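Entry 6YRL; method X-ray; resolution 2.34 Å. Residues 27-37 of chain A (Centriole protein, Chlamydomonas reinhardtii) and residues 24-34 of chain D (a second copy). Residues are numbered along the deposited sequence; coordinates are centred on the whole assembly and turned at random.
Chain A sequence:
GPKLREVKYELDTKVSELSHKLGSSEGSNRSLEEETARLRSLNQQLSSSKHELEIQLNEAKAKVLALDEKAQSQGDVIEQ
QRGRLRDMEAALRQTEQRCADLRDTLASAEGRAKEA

Chain A 27-37: GSNRSLEEETA
Chain D, residues 24-34: SSEGSNRSLEE

Both stretches are helical from end to end, and each is a segment of a longer helix. Their phi/psi values stay close to the alpha-helical mean, with phi between -53° and -73° and psi between -33° and -53°. The i to i+4 ladder is intact: Leu A32 N donates to Ser A28 O at 2.9 Å, Ala A37 N to Glu A33 O at 3.0 Å, Asn D29 N to Ser D25 O at 2.9 Å and Glu D33 N to Asn D29 O at 2.8 Å. The N-to-C directions agree to within 26°, with a signed crossing angle of 26°, and the axes approach to 9.6 Å, so the pair is parallel in sense but visibly inclined.

The register is that of like residues facing like. Asn A29 CA lies 6.0 Å from Asn D29 CA, and Leu A32 CA lies 6.2 Å from Leu D32 CA. These two levels, three residues apart, are the backbone's nearest matches and organise a contact that buries 435 Å² over both sides.

Leucine supplies the apolar part. Leu A32 and Leu D32 both point their CA-to-CB bonds toward the partner helix and both adopt the mt rotamer, with chi1/chi2 of -76°/177° and -74°/161°. Leu A32 CD1 reaches Leu D32 CB at 3.7 Å, a van der Waals separation. Leu D32 acts as a knob in the hole formed by Asn A29, Leu A32, Glu A33 and Thr A36; its CD2 is 4.3 Å from Thr A36 CG2. Thr A36, with chi1 at 53° (p), directs its hydroxyl back to its own helix, where OG1 donates to Glu A33 O at 2.7 Å. That bond satisfies the hydroxyl within its own helix.

The glutamates at position 33 flank this apolar layer. Their CA-to-CB bonds run sideways, but the side-chain ends come nearer the partner: chi1/chi2 is -57°/-90° in Glu A33 and -77°/-77° in Glu D33, both mm. Glu A33 OE2 lies 3.8 Å from Leu D32 CD1, a contact of packing rather than charge pairing, while the closest atom of Glu D33 to Leu A32 CD1 is its CG, at 3.7 Å.

One level earlier, the side chain of Asn A29 is the knob in the reciprocal hole, among Ser D25, Ser D28, Asn D29 and Leu D32. Asn A29 (chi1 -94°) and Asn D29 (chi1 -101°) both lie between the standard wells, and both carry their ends nearer the partner from sideways CA-to-CB bonds. The orientation of the Asn A29 amide is uncertain, so the hydrogen bonding between the two asparagines remains open. Leu A32 CD1 packs 3.4 Å from Asn D29 OD1. Ser A28, with chi1 at -178° (t), points toward chain D and places OG 3.7 Å from Asn D29 OD1, beyond usual hydrogen-bonding range.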

# COMPACT_ATOMS: atom_id res chain seq x y z
N GLY A 27 -28.79 24.36 -35.92
CA GLY A 27 -28.87 24.08 -34.49
C GLY A 27 -28.14 22.80 -34.10
O GLY A 27 -27.40 22.76 -33.11
N SER A 28 -28.33 21.74 -34.89
CA SER A 28 -27.54 20.53 -34.70
C SER A 28 -26.05 20.79 -34.83
O SER A 28 -25.24 20.16 -34.14
CB SER A 28 -27.97 19.46 -35.70
OG SER A 28 -27.25 18.26 -35.48
N ASN A 29 -25.67 21.74 -35.70
CA ASN A 29 -24.26 22.07 -35.87
C ASN A 29 -23.68 22.70 -34.61
O ASN A 29 -22.58 22.33 -34.17
CB ASN A 29 -24.08 23.02 -37.05
CG ASN A 29 -23.76 22.30 -38.32
OD1 ASN A 29 -24.40 21.32 -38.65
ND2 ASN A 29 -22.76 22.79 -39.04
N ARG A 30 -24.38 23.67 -34.03
CA ARG A 30 -23.90 24.27 -32.78
C ARG A 30 -23.84 23.22 -31.68
O ARG A 30 -22.90 23.22 -30.86
CB ARG A 30 -24.78 25.45 -32.39
CG ARG A 30 -25.29 26.23 -33.60
CD ARG A 30 -26.16 27.42 -33.23
NE ARG A 30 -26.88 27.93 -34.40
CZ ARG A 30 -28.20 27.87 -34.56
NH1 ARG A 30 -28.96 27.32 -33.63
NH2 ARG A 30 -28.76 28.36 -35.66
N SER A 31 -24.81 22.30 -31.65
CA SER A 31 -24.71 21.17 -30.73
C SER A 31 -23.40 20.41 -30.93
O SER A 31 -22.64 20.19 -29.98
CB SER A 31 -25.90 20.23 -30.90
OG SER A 31 -25.68 19.01 -30.22
N LEU A 32 -23.12 20.02 -32.17
CA LEU A 32 -21.95 19.18 -32.42
C LEU A 32 -20.65 19.92 -32.13
O LEU A 32 -19.71 19.33 -31.59
CB LEU A 32 -21.99 18.66 -33.86
CG LEU A 32 -22.99 17.52 -34.04
CD1 LEU A 32 -23.04 17.08 -35.50
CD2 LEU A 32 -22.67 16.34 -33.13
N GLU A 33 -20.58 21.21 -32.45
CA GLU A 33 -19.38 21.99 -32.13
C GLU A 33 -19.16 22.07 -30.62
O GLU A 33 -18.05 21.80 -30.13
CB GLU A 33 -19.47 23.40 -32.73
CG GLU A 33 -19.69 23.44 -34.24
CD GLU A 33 -18.40 23.46 -35.05
OE1 GLU A 33 -17.30 23.25 -34.47
OE2 GLU A 33 -18.48 23.66 -36.28
N GLU A 34 -20.21 22.44 -29.87
CA GLU A 34 -20.11 22.45 -28.41
C GLU A 34 -19.62 21.11 -27.90
O GLU A 34 -18.72 21.04 -27.05
CB GLU A 34 -21.47 22.83 -27.79
CG GLU A 34 -22.28 21.64 -27.20
CD GLU A 34 -23.67 21.98 -26.63
OE1 GLU A 34 -23.92 23.14 -26.22
OE2 GLU A 34 -24.52 21.06 -26.60
N GLU A 35 -20.12 20.01 -28.48
CA GLU A 35 -19.83 18.68 -27.97
C GLU A 35 -18.40 18.26 -28.29
O GLU A 35 -17.74 17.63 -27.46
CB GLU A 35 -20.84 17.69 -28.54
CG GLU A 35 -20.57 16.22 -28.21
CD GLU A 35 -20.92 15.85 -26.78
OE1 GLU A 35 -21.23 16.75 -25.96
OE2 GLU A 35 -20.90 14.64 -26.47
N THR A 36 -17.90 18.61 -29.48
CA THR A 36 -16.51 18.33 -29.80
C THR A 36 -15.57 19.13 -28.90
O THR A 36 -14.53 18.63 -28.48
CB THR A 36 -16.23 18.65 -31.27
OG1 THR A 36 -16.65 19.98 -31.56
CG2 THR A 36 -16.97 17.67 -32.18
N ALA A 37 -15.94 20.38 -28.59
CA ALA A 37 -15.16 21.15 -27.63
C ALA A 37 -15.08 20.44 -26.28
O ALA A 37 -13.99 20.23 -25.73
CB ALA A 37 -15.78 22.54 -27.47
N SER D 24 -24.65 22.19 -47.70
CA SER D 24 -23.42 22.50 -46.97
C SER D 24 -23.57 22.17 -45.48
O SER D 24 -22.69 21.53 -44.88
CB SER D 24 -23.05 23.97 -47.17
OG SER D 24 -21.79 24.26 -46.59
N SER D 25 -24.68 22.60 -44.87
CA SER D 25 -24.87 22.36 -43.44
C SER D 25 -24.86 20.87 -43.12
O SER D 25 -24.23 20.44 -42.15
CB SER D 25 -26.16 23.01 -42.95
OG SER D 25 -26.11 23.24 -41.55
N GLU D 26 -25.55 20.06 -43.94
CA GLU D 26 -25.54 18.62 -43.71
C GLU D 26 -24.14 18.03 -43.87
O GLU D 26 -23.75 17.11 -43.14
CB GLU D 26 -26.51 17.91 -44.65
CG GLU D 26 -27.87 18.58 -44.80
CD GLU D 26 -28.71 17.92 -45.87
OE1 GLU D 26 -29.20 18.63 -46.78
OE2 GLU D 26 -28.91 16.69 -45.81
N GLY D 27 -23.36 18.54 -44.84
CA GLY D 27 -21.99 18.09 -44.95
C GLY D 27 -21.19 18.35 -43.68
O GLY D 27 -20.52 17.46 -43.15
N SER D 28 -21.28 19.58 -43.17
CA SER D 28 -20.65 19.90 -41.90
C SER D 28 -21.12 18.96 -40.80
O SER D 28 -20.34 18.53 -39.95
CB SER D 28 -20.95 21.35 -41.50
OG SER D 28 -20.09 22.25 -42.16
N ASN D 29 -22.41 18.62 -40.82
CA ASN D 29 -22.97 17.77 -39.78
C ASN D 29 -22.39 16.37 -39.83
O ASN D 29 -22.04 15.80 -38.79
CB ASN D 29 -24.49 17.72 -39.88
CG ASN D 29 -25.15 18.62 -38.89
OD1 ASN D 29 -24.57 18.95 -37.86
ND2 ASN D 29 -26.38 19.04 -39.19
N ARG D 30 -22.29 15.78 -41.02
CA ARG D 30 -21.73 14.44 -41.10
C ARG D 30 -20.27 14.43 -40.69
O ARG D 30 -19.83 13.53 -39.95
CB ARG D 30 -21.92 13.88 -42.51
CG ARG D 30 -23.39 13.59 -42.84
CD ARG D 30 -23.56 12.89 -44.18
NE ARG D 30 -23.21 13.75 -45.30
CZ ARG D 30 -24.04 14.61 -45.88
NH1 ARG D 30 -25.29 14.72 -45.45
NH2 ARG D 30 -23.62 15.36 -46.89
N SER D 31 -19.50 15.44 -41.11
CA SER D 31 -18.12 15.53 -40.66
C SER D 31 -18.03 15.62 -39.13
O SER D 31 -17.29 14.86 -38.50
CB SER D 31 -17.43 16.73 -41.30
OG SER D 31 -16.40 17.22 -40.46
N LEU D 32 -18.80 16.54 -38.53
CA LEU D 32 -18.79 16.69 -37.08
C LEU D 32 -19.27 15.43 -36.36
O LEU D 32 -18.78 15.11 -35.28
CB LEU D 32 -19.66 17.87 -36.67
CG LEU D 32 -19.04 19.24 -36.94
CD1 LEU D 32 -20.11 20.32 -36.95
CD2 LEU D 32 -17.96 19.54 -35.92
N GLU D 33 -20.23 14.70 -36.94
CA GLU D 33 -20.66 13.45 -36.32
C GLU D 33 -19.53 12.44 -36.31
O GLU D 33 -19.36 11.70 -35.34
CB GLU D 33 -21.88 12.88 -37.04
CG GLU D 33 -23.20 13.58 -36.70
CD GLU D 33 -23.77 13.18 -35.34
OE1 GLU D 33 -23.07 12.50 -34.56
OE2 GLU D 33 -24.93 13.55 -35.06
N GLU D 34 -18.75 12.40 -37.40
CA GLU D 34 -17.59 11.50 -37.43
C GLU D 34 -16.57 11.90 -36.37
O GLU D 34 -16.10 11.07 -35.58
CB GLU D 34 -16.96 11.51 -38.82
CG GLU D 34 -17.67 10.64 -39.84
CD GLU D 34 -17.32 11.00 -41.26
OE1 GLU D 34 -16.17 11.43 -41.50
OE2 GLU D 34 -18.19 10.85 -42.15